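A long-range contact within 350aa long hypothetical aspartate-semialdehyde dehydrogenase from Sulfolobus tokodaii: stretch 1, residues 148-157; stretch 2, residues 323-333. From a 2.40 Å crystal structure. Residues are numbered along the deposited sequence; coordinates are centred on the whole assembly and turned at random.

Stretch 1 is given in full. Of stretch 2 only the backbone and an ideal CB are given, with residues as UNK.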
# COMPACT_ATOMS: atom_id res chain seq x y z
N ASN A 148 -29.64 14.03 -2.86
CA ASN A 148 -28.40 14.46 -2.22
C ASN A 148 -27.36 14.39 -3.32
O ASN A 148 -27.42 13.53 -4.20
CB ASN A 148 -28.04 13.52 -1.07
CG ASN A 148 -28.99 13.67 0.10
OD1 ASN A 148 -29.66 12.72 0.50
ND2 ASN A 148 -29.05 14.87 0.66
N PRO A 149 -26.38 15.30 -3.29
CA PRO A 149 -25.34 15.31 -4.33
C PRO A 149 -24.23 14.28 -4.25
O PRO A 149 -24.08 13.54 -3.28
CB PRO A 149 -24.80 16.73 -4.23
CG PRO A 149 -24.85 16.99 -2.75
CD PRO A 149 -26.22 16.44 -2.37
N ASN A 150 -23.45 14.25 -5.33
CA ASN A 150 -22.28 13.39 -5.45
C ASN A 150 -21.41 13.71 -4.23
O ASN A 150 -21.26 14.88 -3.85
CB ASN A 150 -21.57 13.73 -6.77
CG ASN A 150 -20.11 13.34 -6.78
OD1 ASN A 150 -19.24 14.12 -6.39
ND2 ASN A 150 -19.82 12.12 -7.23
N CYS A 151 -20.85 12.67 -3.61
CA CYS A 151 -20.02 12.85 -2.41
C CYS A 151 -18.95 13.93 -2.54
O CYS A 151 -18.79 14.77 -1.65
CB CYS A 151 -19.38 11.51 -2.00
SG CYS A 151 -18.61 10.56 -3.33
N THR A 152 -18.24 13.94 -3.66
CA THR A 152 -17.19 14.93 -3.88
C THR A 152 -17.80 16.33 -3.97
O THR A 152 -17.27 17.29 -3.41
CB THR A 152 -16.42 14.64 -5.18
OG1 THR A 152 -16.01 13.27 -5.18
CG2 THR A 152 -15.19 15.54 -5.27
N ALA A 153 -18.92 16.43 -4.68
CA ALA A 153 -19.61 17.70 -4.83
C ALA A 153 -20.02 18.21 -3.46
O ALA A 153 -19.81 19.38 -3.13
CB ALA A 153 -20.85 17.52 -5.71
N ALA A 154 -20.60 17.31 -2.66
CA ALA A 154 -21.04 17.65 -1.32
C ALA A 154 -19.88 18.24 -0.52
O ALA A 154 -20.02 19.28 0.12
CB ALA A 154 -21.57 16.41 -0.62
N ILE A 155 -18.74 17.56 -0.56
CA ILE A 155 -17.57 18.02 0.17
C ILE A 155 -17.07 19.37 -0.34
O ILE A 155 -16.83 20.30 0.44
CB ILE A 155 -16.44 16.96 0.11
CG1 ILE A 155 -16.92 15.67 0.80
CG2 ILE A 155 -15.17 17.48 0.81
CD1 ILE A 155 -15.99 14.48 0.64
N MET A 156 -16.93 19.50 -1.66
CA MET A 156 -16.45 20.74 -2.27
C MET A 156 -17.35 21.95 -2.02
O MET A 156 -16.87 23.07 -1.88
CB MET A 156 -16.31 20.56 -3.78
CG MET A 156 -15.33 19.48 -4.21
SD MET A 156 -13.70 19.66 -3.46
CE MET A 156 -13.40 17.93 -2.97
N SER A 157 -18.67 21.73 -1.96
CA SER A 157 -19.61 22.82 -1.75
C SER A 157 -19.49 23.52 -0.40
O SER A 157 -19.81 24.70 -0.28
CB SER A 157 -21.05 22.33 -1.94
OG SER A 157 -21.43 21.39 -0.95
N UNK A 323 -7.25 23.80 0.44
CA UNK A 323 -7.36 22.35 0.40
C UNK A 323 -8.43 21.91 1.40
O UNK A 323 -8.41 22.30 2.57
CB UNK A 323 -6.02 21.69 0.71
N UNK A 324 -9.38 21.12 0.92
CA UNK A 324 -10.46 20.64 1.76
C UNK A 324 -10.50 19.12 1.76
O UNK A 324 -10.16 18.47 0.77
CB UNK A 324 -11.80 21.21 1.29
N UNK A 325 -10.92 18.55 2.88
CA UNK A 325 -11.00 17.11 3.03
C UNK A 325 -12.30 16.76 3.72
O UNK A 325 -12.76 17.49 4.59
CB UNK A 325 -9.80 16.57 3.81
N UNK A 326 -12.90 15.65 3.31
CA UNK A 326 -14.14 15.21 3.91
C UNK A 326 -14.33 13.70 3.79
O UNK A 326 -13.74 13.06 2.92
CB UNK A 326 -15.32 15.94 3.26
N UNK A 327 -15.13 13.13 4.69
CA UNK A 327 -15.41 11.70 4.66
C UNK A 327 -16.47 11.52 3.57
O UNK A 327 -17.61 11.97 3.73
CB UNK A 327 -15.88 11.17 6.02
N UNK A 328 -16.09 10.89 2.46
CA UNK A 328 -17.01 10.67 1.34
C UNK A 328 -18.18 9.74 1.68
O UNK A 328 -19.21 9.77 1.01
CB UNK A 328 -16.24 10.09 0.15
N UNK A 329 -18.01 8.92 2.71
CA UNK A 329 -19.06 7.98 3.12
C UNK A 329 -20.13 8.60 4.02
O UNK A 329 -21.29 8.20 4.00
CB UNK A 329 -18.42 6.79 3.85
N UNK A 330 -19.71 9.58 4.82
CA UNK A 330 -20.59 10.25 5.76
C UNK A 330 -21.08 11.59 5.20
O UNK A 330 -22.22 11.70 4.74
CB UNK A 330 -19.87 10.46 7.09
N UNK A 331 -20.22 12.59 5.23
CA UNK A 331 -20.57 13.91 4.71
C UNK A 331 -21.01 13.76 3.25
O UNK A 331 -21.92 14.45 2.79
CB UNK A 331 -19.39 14.88 4.83
N UNK A 332 -20.35 12.86 2.54
CA UNK A 332 -20.64 12.66 1.13
C UNK A 332 -21.79 11.75 0.76
O UNK A 332 -22.10 11.63 -0.42
CB UNK A 332 -19.38 12.11 0.46
N UNK A 333 -22.41 11.09 1.74
CA UNK A 333 -23.53 10.19 1.46
C UNK A 333 -24.44 9.90 2.65
O UNK A 333 -25.45 10.59 2.83
CB UNK A 333 -22.98 8.86 0.93

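The helix of stretch 1, 151-157, lies across strand 323-326 at an angle of 128° between their N-to-C directions, with 8.2 Å between the axes at closest approach. No direct hydrogen bond joins the two stretches; packing limits the positions that face the helix.

Position 323 has extended backbone angles and an ideal CB with nothing of stretch 1 within 5.5 Å; stretch 1 leaves the choice open, and the residue is Val-323. At 324 the CB points toward the helix, 5.1 Å from Ile-155 CG2 and 5.3 Å from Met-156 SD. The gap between these apolar atoms suits valine, isoleucine or another medium apolar side chain. Val-324 fills it with both branches: CG1 lies 3.8 Å from Met-156 SD, and CG2 lies 4.2 Å from Ile-155 CG2. Position 325 points away, as alternation along a strand requires, and stretch 1 sets no preference; it is Leu-325.

At 326 the CB would again point toward the helix, but its ideal place is 2.9 Å from Ile-155 CG2, a clash. Only glycine fits this backbone as it stands, and Gly-326 lets Ile-155 pack on the main chain, its CD1 3.5 Å from Gly-326 O.

Position 327 points away, so stretch 1 hardly restricts it, although a small polar acceptor could serve the following turn. Asp-327 does so: its OD1 accepts from the backbone N of 329 (2.9 Å) and of 330 (3.3 Å). At 328 the CB is sideways, 4.1 Å from Cys-151 CB and 4.4 Å from Ile-155 CD1; a small residue, or a longer one turning outward, would suit. Asn-328 takes the second course: with chi1 at 55° its end leads away, and its amide is bonded elsewhere in the structure.

Positions 329 and 330 meet nothing of stretch 1, which leaves their identity undetermined; they are Leu-329 and Val-330. The CB of 331 points toward the helix, 4.8 Å from Ile-155 CG1, so an aliphatic residue or the stem of a longer chain would be accommodated. The CG of Arg-331 comes to 4.5 Å from Ile-155 CG1, and Arg-331 O lies 3.9 Å from Ala-154 CB, while the guanidinium is bonded elsewhere in the structure.

Position 332 is the tightest: an ideal CB would stand 2.5 Å from Cys-151 CB, and the two CA atoms are only 3.6 Å apart. Glycine is the answer. Gly-332 O makes a CA-H...O contact with Cys-151 CA at 3.1 Å, and a water 2.8 Å from Gly-332 O and 3.1 Å from Pro-149 O links the backbones.

At 333 the sideways CB lies 5.3 Å from Cys-151 CB, so stretch 1 hardly restricts this position; as the N-cap position right before a helix, it could also take a short polar side chain. The residue is Ala-333, which closes the type I turn from Val-330.

Stretch 2 (323-333) VVLGDNLVRGA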
# COMPACT_ATOMS: atom_id res chain seq x y z
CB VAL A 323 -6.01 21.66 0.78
CG1 VAL A 323 -6.19 20.15 0.79
CG2 VAL A 323 -4.91 22.05 -0.22
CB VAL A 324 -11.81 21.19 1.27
CG1 VAL A 324 -12.08 20.69 -0.14
CG2 VAL A 324 -12.93 20.77 2.22
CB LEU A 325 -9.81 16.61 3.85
CG LEU A 325 -9.48 15.11 4.02
CD1 LEU A 325 -9.88 14.65 5.40
CD2 LEU A 325 -10.16 14.29 2.94
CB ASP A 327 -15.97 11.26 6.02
CG ASP A 327 -16.15 9.76 6.13
OD1 ASP A 327 -16.50 9.11 5.12
OD2 ASP A 327 -15.95 9.23 7.24
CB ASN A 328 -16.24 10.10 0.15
CG ASN A 328 -15.47 8.85 0.51
OD1 ASN A 328 -14.55 8.89 1.33
ND2 ASN A 328 -15.86 7.72 -0.09
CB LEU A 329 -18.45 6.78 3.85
CG LEU A 329 -17.48 5.88 3.08
CD1 LEU A 329 -17.07 4.73 3.98
CD2 LEU A 329 -18.15 5.35 1.81
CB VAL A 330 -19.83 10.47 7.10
CG1 VAL A 330 -20.72 11.16 8.12
CG2 VAL A 330 -19.38 9.13 7.64
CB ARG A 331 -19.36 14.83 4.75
CG ARG A 331 -19.68 16.26 4.35
CD ARG A 331 -20.39 16.92 5.49
NE ARG A 331 -21.53 17.72 5.06
CZ ARG A 331 -22.30 18.40 5.90
NH1 ARG A 331 -22.06 18.37 7.20
NH2 ARG A 331 -23.31 19.11 5.43
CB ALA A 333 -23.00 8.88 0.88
O HOH W 1 -24.19 10.71 -1.97
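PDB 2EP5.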